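Local coordinates for protein tungsten-containing formylmethanofuran dehydrogenase 2 subunit C (Methanothermobacter wolfeii, PDB 5T5I) that probably serves as the beta-helical structural subunit of the tungsten enzyme complex that reduces carbon dioxide and attaches it to methanofuran as a formyl group, at residues E164-G169 / I183-G188; D120-E125 / G146-T151; G201-G206 / E246-I251; G207-K212 / G256-A261; A132-G137 / A158-G163. All blocks are in the same frame, centred on the assembly; numbering follows the deposited sequence.

Contact 1: residues E164-G169 / I183-G188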
# COMPACT_ATOMS: atom_id res chain seq x y z
N GLU C 164 35.80 11.00 10.47
CA GLU C 164 35.96 10.89 9.02
C GLU C 164 37.42 10.53 8.67
O GLU C 164 38.34 11.21 9.11
CB GLU C 164 35.51 12.21 8.36
CG GLU C 164 35.70 12.30 6.85
CD GLU C 164 36.77 13.26 6.36
OE1 GLU C 164 37.59 13.70 7.19
OE2 GLU C 164 36.86 13.48 5.14
N TYR C 165 37.63 9.40 7.95
CA TYR C 165 38.97 8.87 7.59
C TYR C 165 39.85 8.56 8.85
O TYR C 165 41.08 8.62 8.77
CB TYR C 165 39.71 9.78 6.58
CG TYR C 165 39.30 9.60 5.14
CD1 TYR C 165 39.80 8.56 4.37
CD2 TYR C 165 38.46 10.51 4.52
CE1 TYR C 165 39.45 8.40 3.03
CE2 TYR C 165 38.10 10.37 3.18
CZ TYR C 165 38.58 9.31 2.44
OH TYR C 165 38.21 9.18 1.13
N MET C 166 39.24 8.18 9.97
CA MET C 166 39.97 7.88 11.21
C MET C 166 40.97 6.76 10.99
O MET C 166 40.65 5.78 10.33
CB MET C 166 38.98 7.50 12.33
CG MET C 166 39.49 7.70 13.71
SD MET C 166 38.22 7.14 14.88
CE MET C 166 39.05 7.37 16.40
N ASN C 167 42.18 6.91 11.53
CA ASN C 167 43.28 5.95 11.41
C ASN C 167 43.94 5.60 12.78
O ASN C 167 45.14 5.35 12.83
CB ASN C 167 44.33 6.55 10.48
CG ASN C 167 45.21 5.55 9.81
OD1 ASN C 167 44.93 4.34 9.77
ND2 ASN C 167 46.32 6.05 9.29
N GLY C 168 43.15 5.60 13.84
CA GLY C 168 43.62 5.35 15.20
C GLY C 168 42.98 6.29 16.20
O GLY C 168 42.32 7.26 15.82
N GLY C 169 43.20 6.03 17.48
CA GLY C 169 42.64 6.83 18.55
C GLY C 169 41.24 6.41 18.92
O GLY C 169 40.76 5.34 18.51
N ILE C 183 32.57 7.64 8.66
CA ILE C 183 32.66 7.65 7.19
C ILE C 183 34.13 7.43 6.76
O ILE C 183 35.02 8.10 7.27
CB ILE C 183 32.08 8.96 6.58
CG1 ILE C 183 32.01 8.91 5.02
CG2 ILE C 183 32.83 10.22 7.05
CD1 ILE C 183 30.72 8.36 4.48
N HIS C 184 34.39 6.44 5.89
CA HIS C 184 35.76 6.11 5.41
C HIS C 184 36.74 5.75 6.54
O HIS C 184 37.94 5.84 6.34
CB HIS C 184 36.38 7.25 4.56
CG HIS C 184 35.81 7.40 3.21
ND1 HIS C 184 36.08 6.49 2.20
CD2 HIS C 184 35.07 8.41 2.70
CE1 HIS C 184 35.45 6.96 1.13
NE2 HIS C 184 34.85 8.12 1.40
N MET C 185 36.26 5.26 7.69
CA MET C 185 37.14 4.90 8.80
C MET C 185 38.06 3.74 8.40
O MET C 185 37.62 2.80 7.74
CB MET C 185 36.25 4.50 10.01
CG MET C 185 36.97 4.03 11.19
SD MET C 185 35.72 3.62 12.46
CE MET C 185 36.72 3.80 13.88
N ASN C 186 39.35 3.84 8.76
CA ASN C 186 40.37 2.81 8.52
C ASN C 186 40.73 2.04 9.78
O ASN C 186 41.00 0.85 9.71
CB ASN C 186 41.66 3.43 7.96
CG ASN C 186 41.57 3.79 6.52
OD1 ASN C 186 41.86 4.92 6.12
ND2 ASN C 186 41.34 2.78 5.69
N ASN C 187 40.85 2.74 10.91
CA ASN C 187 41.23 2.18 12.21
C ASN C 187 40.74 3.10 13.31
O ASN C 187 40.43 4.27 13.05
CB ASN C 187 42.78 2.05 12.32
CG ASN C 187 43.35 0.69 12.04
OD1 ASN C 187 43.61 -0.09 12.95
ND2 ASN C 187 43.72 0.43 10.79
N GLY C 188 40.71 2.58 14.53
CA GLY C 188 40.28 3.32 15.71
C GLY C 188 38.98 2.79 16.27
O GLY C 188 38.47 1.75 15.82
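Tyr165 and His184 lie side by side and point the same way, their rings forming an offset stack with planes 5° apart and centroids separated by 4.3 Å. The displacement can be traced atom by atom. His184 CB stands over the centre of the Tyr165 ring, 3.5 Å from its centroid, as a CH-pi contact, while His184 CG approaches Tyr165 CZ at 3.5 Å. In return, Tyr165 OH lies over the centre of the imidazole, 3.4 Å above its plane. In both residues CG is anti to the carbonyl carbon (chi1 -81° for Tyr165, -73° for His184), which starts the two rings off in the same sense. The imidazole NE2 is hydrogen-bonded to an acidic side chain of another protein chain. Side chains at equivalent positions of successive coils stack in this way in a parallel beta-helix, and the next pair repeats it: Met166 and Met185 run alongside each other, both extended beyond CG, with Met166 SD 3.8 Å from Met185 CE, and both rest on Ile190 of strand 187-192. The backbone supplies the register. Met166 O takes two donors, Asn186 N at 2.8 Å nearly in line with the carbonyl and Asn187 N at 3.1 Å from above the carbonyl plane. At the other end Glu164 CG touches Ile183 CG2 at 3.6 Å. The Glu164 side chain lies about 3 Å from the bound calcium ion; OE1 bonds to Ser139 of the calcium site, and OE2 makes a salt bridge to a basic side chain of another protein chain.

Contact 2: residues D120-E125 / G146-T151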
# COMPACT_ATOMS: atom_id res chain seq x y z
N ASP C 120 42.71 15.84 12.67
CA ASP C 120 44.10 15.34 12.56
C ASP C 120 44.83 15.10 13.91
O ASP C 120 46.05 15.18 13.96
CB ASP C 120 44.96 16.29 11.69
CG ASP C 120 44.56 16.32 10.23
OD1 ASP C 120 44.38 15.23 9.66
OD2 ASP C 120 44.53 17.42 9.65
N MET C 121 44.10 14.76 14.98
CA MET C 121 44.71 14.54 16.30
C MET C 121 45.72 13.39 16.25
O MET C 121 45.49 12.39 15.56
CB MET C 121 43.61 14.25 17.33
CG MET C 121 44.06 14.24 18.77
SD MET C 121 42.62 13.94 19.83
CE MET C 121 43.29 14.36 21.43
N ARG C 122 46.86 13.56 16.95
CA ARG C 122 47.91 12.54 17.04
C ARG C 122 48.01 11.93 18.45
O ARG C 122 48.41 10.77 18.57
CB ARG C 122 49.29 13.12 16.62
CG ARG C 122 49.28 14.19 15.52
CD ARG C 122 49.74 13.71 14.18
NE ARG C 122 48.74 12.83 13.56
CZ ARG C 122 48.15 13.00 12.37
NH1 ARG C 122 48.46 14.05 11.61
NH2 ARG C 122 47.25 12.13 11.94
N GLY C 123 47.71 12.71 19.48
CA GLY C 123 47.78 12.26 20.87
C GLY C 123 47.19 13.24 21.86
O GLY C 123 46.80 14.35 21.48
N GLY C 124 47.13 12.83 23.12
CA GLY C 124 46.55 13.65 24.19
C GLY C 124 45.06 13.44 24.33
O GLY C 124 44.52 12.40 23.92
N GLU C 125 44.38 14.42 24.94
CA GLU C 125 42.95 14.32 25.24
C GLU C 125 42.23 15.62 25.03
O GLU C 125 42.75 16.68 25.37
CB GLU C 125 42.73 13.94 26.73
CG GLU C 125 43.28 12.60 27.18
CD GLU C 125 43.35 12.51 28.70
OE1 GLU C 125 42.31 12.25 29.34
OE2 GLU C 125 44.44 12.78 29.25
N GLY C 146 43.81 10.48 8.29
CA GLY C 146 43.18 11.33 9.30
C GLY C 146 43.81 11.21 10.68
O GLY C 146 45.03 11.06 10.82
N MET C 147 42.95 11.32 11.71
CA MET C 147 43.32 11.20 13.14
C MET C 147 44.06 9.86 13.35
O MET C 147 43.61 8.84 12.84
CB MET C 147 42.04 11.24 13.98
CG MET C 147 42.21 10.91 15.43
SD MET C 147 40.68 11.25 16.31
CE MET C 147 41.11 10.68 17.93
N SER C 148 45.22 9.87 14.02
CA SER C 148 46.03 8.65 14.25
C SER C 148 46.18 8.24 15.74
O SER C 148 46.70 7.17 16.03
CB SER C 148 47.41 8.80 13.61
OG SER C 148 48.06 9.98 14.07
N GLY C 149 45.75 9.10 16.65
CA GLY C 149 45.81 8.81 18.08
C GLY C 149 45.18 9.92 18.90
O GLY C 149 44.81 10.96 18.36
N GLY C 150 45.06 9.68 20.20
CA GLY C 150 44.41 10.57 21.15
C GLY C 150 43.00 10.13 21.45
O GLY C 150 42.48 9.20 20.81
N THR C 151 42.38 10.75 22.47
CA THR C 151 41.00 10.48 22.87
C THR C 151 40.19 11.77 22.84
O THR C 151 40.63 12.79 23.37
CB THR C 151 40.92 9.85 24.27
OG1 THR C 151 41.74 8.69 24.30
CG2 THR C 151 39.49 9.45 24.66
O HOH W 1 49.48 9.46 16.43
O HOH W 2 44.55 9.69 25.11
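Met121 packs on Met147 and Arg122 hydrogen-bonds to Ser148 in a coil-on-coil contact of the beta-helix, in the loops leading into strands 125-128 and 151-154. The coils run in parallel register: Gly123 CA lies 3.8 Å from Gly150 CA, and Met121 O accepts a hydrogen bond from Ser148 N at 3.0 Å. Both methionines are extended beyond CG and reach Ile152 of strand 151-154, with Met121 SD meeting Met147 CE at 4.1 Å. On the outer side the link is polar. Arg122 grips the single Ser148 OG side-on with two nitrogens, NE at 3.0 Å and NH2 at 3.1 Å. Bends at chi2 (-104°) and chi3 (72°) fold the arginine chain back so that NE can reach the serine. The guanidinium is also backed by its own segment, since Asp120 O sits 3.4 Å above the plane over its centre. These two bonds and that face contact together would restrict its rotation. Two waters extend the polar seam: one joins Arg122 O to Ser148 OG, and the other donates to Gly124 O at 3.0 Å while also bonding to Thr151 OG1 at 3.1 Å.

Contact 3: residues G201-G206 / E246-I251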
# COMPACT_ATOMS: atom_id res chain seq x y z
N GLY C 201 29.33 4.01 9.71
CA GLY C 201 30.33 3.18 9.07
C GLY C 201 30.30 3.18 7.55
O GLY C 201 30.90 2.29 6.94
N GLY C 202 29.62 4.16 6.94
CA GLY C 202 29.55 4.27 5.49
C GLY C 202 30.95 4.29 4.89
O GLY C 202 31.80 5.04 5.36
N GLU C 203 31.21 3.37 3.95
CA GLU C 203 32.51 3.23 3.28
C GLU C 203 33.70 2.95 4.23
O GLU C 203 34.85 3.20 3.87
CB GLU C 203 32.77 4.46 2.38
CG GLU C 203 31.76 4.56 1.25
CD GLU C 203 31.83 5.90 0.54
OE1 GLU C 203 31.20 6.86 1.02
OE2 GLU C 203 32.57 5.99 -0.47
N MET C 204 33.45 2.37 5.42
CA MET C 204 34.55 2.05 6.33
C MET C 204 35.33 0.83 5.78
O MET C 204 34.74 -0.07 5.16
CB MET C 204 34.05 1.79 7.78
CG MET C 204 33.38 0.44 7.98
SD MET C 204 32.64 0.13 9.62
CE MET C 204 33.95 0.62 10.71
N ALA C 205 36.65 0.82 6.00
CA ALA C 205 37.55 -0.28 5.61
C ALA C 205 38.06 -1.08 6.84
O ALA C 205 38.51 -2.21 6.69
CB ALA C 205 38.73 0.29 4.84
N GLY C 206 37.97 -0.49 8.03
CA GLY C 206 38.45 -1.09 9.27
C GLY C 206 38.05 -0.25 10.47
O GLY C 206 37.37 0.77 10.32
N GLU C 246 29.73 -6.73 9.77
CA GLU C 246 31.03 -6.52 9.13
C GLU C 246 30.85 -5.80 7.79
O GLU C 246 29.96 -6.15 7.00
CB GLU C 246 31.77 -7.84 8.91
CG GLU C 246 33.22 -7.66 8.46
CD GLU C 246 33.87 -8.95 8.02
OE1 GLU C 246 33.31 -9.64 7.14
OE2 GLU C 246 34.97 -9.27 8.55
N GLY C 247 31.70 -4.81 7.54
CA GLY C 247 31.61 -4.07 6.28
C GLY C 247 32.59 -2.92 6.21
O GLY C 247 33.57 -2.91 6.96
N ASP C 248 32.35 -1.91 5.36
CA ASP C 248 31.27 -1.78 4.39
C ASP C 248 31.74 -2.50 3.13
O ASP C 248 32.73 -2.07 2.51
CB ASP C 248 31.03 -0.28 4.12
CG ASP C 248 29.91 0.08 3.17
OD1 ASP C 248 29.43 -0.81 2.44
OD2 ASP C 248 29.55 1.27 3.11
N HIS C 249 31.04 -3.56 2.70
CA HIS C 249 31.49 -4.33 1.54
C HIS C 249 31.32 -3.63 0.17
O HIS C 249 31.64 -4.23 -0.84
CB HIS C 249 30.91 -5.73 1.53
CG HIS C 249 31.21 -6.56 2.74
ND1 HIS C 249 30.17 -7.07 3.45
CD2 HIS C 249 32.37 -6.91 3.37
CE1 HIS C 249 30.69 -7.73 4.46
NE2 HIS C 249 31.99 -7.66 4.47
N ALA C 250 30.95 -2.32 0.14
CA ALA C 250 31.07 -1.50 -1.06
C ALA C 250 32.57 -1.23 -1.29
O ALA C 250 32.95 -0.87 -2.38
CB ALA C 250 30.35 -0.17 -0.89
N ILE C 251 33.40 -1.35 -0.22
CA ILE C 251 34.86 -1.14 -0.23
C ILE C 251 35.55 -2.51 -0.37
O ILE C 251 35.17 -3.47 0.31
CB ILE C 251 35.32 -0.42 1.06
CG1 ILE C 251 34.69 1.00 1.16
CG2 ILE C 251 36.86 -0.34 1.18
CD1 ILE C 251 35.28 2.09 0.19
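Asp248 makes the close part of this contact, with its carboxylate and its backbone N both bonded to the loop 201-206. Asp248 OD2 accepts from Glu203 N at 2.8 Å, on the anti side of the carboxylate, and the bond is fairly straight (163° at the hydrogen). Asp248 N in turn donates to Met204 O at 3.0 Å. With CG anti to its own backbone N (chi1 -178°), the aspartate extends toward the type II turn formed by Gly201 to Met204. Beside it, Met204 CG presses on Gly247 O at 3.5 Å, next to the cis peptide that joins Gly247 to Asp248. The methyl contacts of Ile251 are looser: CD1 is 4.1 Å from Glu203 CB, and CG2 is 4.2 Å from Ala205 CB on the partly exposed side. The exception there is Ile251 CG1, which lies 3.5 Å from Glu203 O. The Glu203 carboxylate is engaged by another protein chain, OE2 by a basic side chain and OE1 by a hydrogen bond to an aromatic one. The second oxygen of Asp248 works locally, since OD1 accepts from Ala250 N at 3.1 Å, from above the carboxylate plane. An Asx turn thus combines with a type I turn from Asp248 to Ile251 to shape the loop after strand 241-247, while Asp248 OD2 and N join that loop to a turn of the beta-helix coil.

Contact 4: residues G207-K212 / G256-A261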
# COMPACT_ATOMS: atom_id res chain seq x y z
N GLY C 207 38.47 -0.69 11.64
CA GLY C 207 38.11 -0.04 12.89
C GLY C 207 36.79 -0.56 13.43
O GLY C 207 36.16 -1.44 12.81
N THR C 208 36.36 -0.02 14.56
CA THR C 208 35.13 -0.45 15.23
C THR C 208 34.23 0.75 15.61
O THR C 208 34.71 1.73 16.15
CB THR C 208 35.45 -1.27 16.50
OG1 THR C 208 36.38 -2.29 16.19
CG2 THR C 208 34.22 -1.90 17.11
N ILE C 209 32.92 0.60 15.39
CA ILE C 209 31.91 1.58 15.77
C ILE C 209 30.93 0.85 16.72
O ILE C 209 30.41 -0.21 16.35
CB ILE C 209 31.16 2.17 14.55
CG1 ILE C 209 32.16 2.88 13.59
CG2 ILE C 209 30.08 3.15 15.03
CD1 ILE C 209 31.59 3.24 12.26
N VAL C 210 30.65 1.43 17.89
CA VAL C 210 29.68 0.87 18.86
C VAL C 210 28.55 1.88 19.04
O VAL C 210 28.82 3.03 19.39
CB VAL C 210 30.30 0.51 20.24
CG1 VAL C 210 29.23 -0.06 21.19
CG2 VAL C 210 31.47 -0.46 20.09
N VAL C 211 27.30 1.46 18.79
CA VAL C 211 26.11 2.30 19.00
C VAL C 211 25.27 1.67 20.12
O VAL C 211 24.75 0.56 19.94
CB VAL C 211 25.29 2.50 17.70
CG1 VAL C 211 24.12 3.47 17.94
CG2 VAL C 211 26.18 2.99 16.56
N LYS C 212 25.15 2.36 21.27
CA LYS C 212 24.37 1.86 22.41
C LYS C 212 22.88 2.24 22.31
O LYS C 212 22.04 1.59 22.91
CB LYS C 212 24.92 2.37 23.74
CG LYS C 212 26.38 2.04 23.98
CD LYS C 212 26.76 2.41 25.42
CE LYS C 212 28.16 2.06 25.79
NZ LYS C 212 28.50 2.49 27.18
N GLY C 256 35.75 -3.61 8.62
CA GLY C 256 35.19 -2.81 9.70
C GLY C 256 34.08 -3.53 10.45
O GLY C 256 33.45 -4.41 9.89
N ILE C 257 33.89 -3.19 11.72
CA ILE C 257 32.86 -3.82 12.57
C ILE C 257 31.93 -2.74 13.14
O ILE C 257 32.41 -1.73 13.66
CB ILE C 257 33.48 -4.68 13.72
CG1 ILE C 257 34.29 -5.88 13.17
CG2 ILE C 257 32.43 -5.16 14.71
CD1 ILE C 257 33.47 -6.98 12.42
N VAL C 258 30.61 -2.97 13.05
CA VAL C 258 29.60 -2.11 13.67
C VAL C 258 28.85 -2.98 14.70
O VAL C 258 28.29 -4.02 14.33
CB VAL C 258 28.62 -1.46 12.65
CG1 VAL C 258 27.49 -0.72 13.37
CG2 VAL C 258 29.36 -0.51 11.72
N TYR C 259 28.83 -2.54 15.98
CA TYR C 259 28.06 -3.18 17.06
C TYR C 259 26.86 -2.27 17.35
O TYR C 259 27.04 -1.06 17.49
CB TYR C 259 28.89 -3.35 18.35
CG TYR C 259 29.93 -4.45 18.28
CD1 TYR C 259 29.56 -5.78 18.36
CD2 TYR C 259 31.29 -4.15 18.25
CE1 TYR C 259 30.52 -6.80 18.36
CE2 TYR C 259 32.25 -5.15 18.30
CZ TYR C 259 31.87 -6.48 18.33
OH TYR C 259 32.83 -7.47 18.37
N ALA C 260 25.65 -2.82 17.41
CA ALA C 260 24.45 -2.04 17.69
C ALA C 260 23.63 -2.77 18.78
O ALA C 260 23.30 -3.95 18.60
CB ALA C 260 23.62 -1.85 16.43
N ALA C 261 23.33 -2.08 19.90
CA ALA C 261 22.57 -2.63 21.05
C ALA C 261 21.27 -3.32 20.61
O ALA C 261 20.48 -2.72 19.88
CB ALA C 261 22.26 -1.54 22.06
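Thr208 and Val210 meet Tyr259 on one face of a parallel strand pair. Thr208 CG2 comes to the edge of the tyrosine ring, near its plane, at 3.9 Å from CD2, and Val210 CG2 approaches the same CD2 atom at 4.1 Å. Within its own strand Tyr259 is backed by Ile257, whose CG2 lies 3.6 Å above the ring plane, offset toward the rim. Tyr259 CG is anti to the carbonyl carbon (chi1 -74°), which sets it beside the backbone N. On the other face, Ile209, Val211, Val258 and Ala260 point into the interior of the beta-helix, where Ile209 packs on Met185 and Met204 and its CB lies 4.3 Å from Val258 CG2.

Between the two faces runs an unbroken ladder of five backbone bonds, beginning with Ile257 N to Gly207 O at 3.1 Å and ending with Ala261 N to Val211 O at 3.0 Å. The middle link, Tyr259 N to Ile209 O, is 2.8 Å long and nearly straight at 172°. The short strands 208-211 and 256-261 run nearly parallel, 9° between their directions. On its other edge strand 208-211 bonds to strand 187-192, so this pair continues the parallel stacking by one more strand.

Further out, Phe242 packs on Val210 and Tyr259, Val233 on Thr208 and Tyr259, and Phe222 on Val258. The phenol oxygen of Tyr259 is held by Glu228. Backbone amides and carbonyls carry all the hydrogen bonds between the strands, which implies a parallel register fixed largely independently of side-chain identity, while apolar groups pack the two faces.

Contact 5: residues A132-G137 / A158-G163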
# COMPACT_ATOMS: atom_id res chain seq x y z
N ALA C 132 29.27 19.29 20.20
CA ALA C 132 30.32 19.53 19.20
C ALA C 132 29.66 19.62 17.82
O ALA C 132 28.50 19.22 17.66
CB ALA C 132 31.38 18.43 19.22
N GLY C 133 30.36 20.19 16.85
CA GLY C 133 29.85 20.34 15.49
C GLY C 133 30.10 19.12 14.61
O GLY C 133 30.10 17.98 15.08
N ASP C 134 30.32 19.38 13.32
CA ASP C 134 30.63 18.33 12.35
C ASP C 134 32.13 18.03 12.43
O ASP C 134 32.89 18.84 12.98
CB ASP C 134 30.28 18.79 10.92
CG ASP C 134 28.83 19.21 10.73
OD1 ASP C 134 27.95 18.33 10.75
OD2 ASP C 134 28.58 20.43 10.57
N TYR C 135 32.55 16.89 11.87
CA TYR C 135 33.96 16.54 11.71
C TYR C 135 34.79 16.47 13.01
O TYR C 135 35.96 16.88 13.03
CB TYR C 135 34.64 17.52 10.71
CG TYR C 135 34.04 17.50 9.31
CD1 TYR C 135 34.21 16.40 8.47
CD2 TYR C 135 33.37 18.60 8.80
CE1 TYR C 135 33.66 16.38 7.19
CE2 TYR C 135 32.83 18.60 7.52
CZ TYR C 135 32.98 17.49 6.72
OH TYR C 135 32.45 17.48 5.45
N VAL C 136 34.22 15.89 14.08
CA VAL C 136 34.98 15.68 15.31
C VAL C 136 36.03 14.61 14.94
O VAL C 136 35.66 13.57 14.40
CB VAL C 136 34.12 15.16 16.49
CG1 VAL C 136 34.99 14.83 17.69
CG2 VAL C 136 33.03 16.16 16.88
N GLY C 137 37.30 14.89 15.21
CA GLY C 137 38.39 13.96 14.93
C GLY C 137 38.51 13.51 13.48
O GLY C 137 38.82 12.36 13.22
N ALA C 158 26.83 15.52 18.86
CA ALA C 158 27.71 15.93 17.76
C ALA C 158 26.93 15.78 16.45
O ALA C 158 25.83 15.21 16.46
CB ALA C 158 29.00 15.14 17.74
N ASP C 159 27.43 16.33 15.36
CA ASP C 159 26.68 16.35 14.09
C ASP C 159 27.14 15.29 13.07
O ASP C 159 26.97 14.10 13.34
CB ASP C 159 26.68 17.78 13.53
CG ASP C 159 26.06 18.81 14.46
OD1 ASP C 159 25.12 18.44 15.21
OD2 ASP C 159 26.48 19.98 14.42
N ASN C 160 27.63 15.69 11.87
CA ASN C 160 27.98 14.75 10.81
C ASN C 160 29.44 14.40 10.73
O ASN C 160 30.30 15.21 11.08
CB ASN C 160 27.58 15.30 9.44
CG ASN C 160 26.11 15.40 9.17
OD1 ASN C 160 25.26 15.04 9.98
ND2 ASN C 160 25.77 15.81 7.97
N GLU C 161 29.70 13.22 10.16
CA GLU C 161 31.03 12.77 9.78
C GLU C 161 32.06 12.77 10.91
O GLU C 161 33.23 13.12 10.69
CB GLU C 161 31.51 13.59 8.56
CG GLU C 161 30.60 13.47 7.35
CD GLU C 161 31.08 14.29 6.17
OE1 GLU C 161 31.98 13.82 5.44
OE2 GLU C 161 30.63 15.45 6.04
N ILE C 162 31.65 12.35 12.12
CA ILE C 162 32.61 12.26 13.20
C ILE C 162 33.57 11.10 12.85
O ILE C 162 33.15 10.10 12.26
CB ILE C 162 31.97 12.11 14.62
CG1 ILE C 162 31.27 10.76 14.80
CG2 ILE C 162 31.01 13.27 14.97
CD1 ILE C 162 31.38 10.27 16.20
N GLY C 163 34.84 11.28 13.12
CA GLY C 163 35.86 10.28 12.80
C GLY C 163 36.04 10.00 11.32
O GLY C 163 36.40 8.88 10.93
O HOH W 3 25.65 19.07 17.96
O HOH W 4 27.71 21.73 12.76
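Tyr135 and Glu161 leave the backbone with the same first torsion, CG anti to the carbonyl carbon (chi1 -61° and -60°), and, from matched backbone positions, lie side by side, pointing the same way. The glutamate chain is extended beyond CG and reaches the far end of the ring, where Glu161 OE2 is 2.8 Å from Tyr135 OH. The carboxylate is turned 57° from the ring plane. Each polar end has a partner beyond the pair: Tyr135 OH bonds to Arg141, and Glu161 OE1 forms a salt bridge to a basic side chain of another protein chain. Asp134 repeats that first torsion, and its OD1 accepts from Asn160 N at 2.9 Å on the anti side of the carboxylate, joining the coils through a side chain. Its other oxygen, OD2, bonds to Ser94 of the FwdD subunit. A second acid is close by, with Asp159 OD2 4.3 Å from Asp134 OD1, but a water bridges the two groups by donating to Asp134 OD2 and to Asp159 OD2, each at 2.7 Å; this would ease the repulsion. Another part of the turn is apolar. Val136 and Ile162 run alongside each other, Val136 CB 3.9 Å from Ile162 CG2, and reach Ile152 and Ile171 respectively. Here Gly163 N donates to Val136 O at 2.7 Å in an almost straight bond. The bonds to partner subunits are particular to this assembly, whereas equivalent positions stacked coil upon coil round an apolar interior are characteristic of a parallel beta-helix.

In the fold
Following the chain, contact 2 opens at 120-125 and contact 5 at 132-137; contact 2 then closes at 146-151 before contact 5 closes at 158-163, so the two cross and tie the same neighbouring coils at different points of the turn. Contact 1 starts at once with 164-169 and closes at 183-188, in series with both, joining the next pair of coils. Contacts 3 and 4 open back to back at 201-206 and 207-212 and also cross, contact 3 closing at the end of strand 241-247 and contact 4 on strand 256-261; together they join the last coil to these two strands. None nests. Contact 1 touches all four others, whereas contacts 2 and 3 have centres about 22 Å apart.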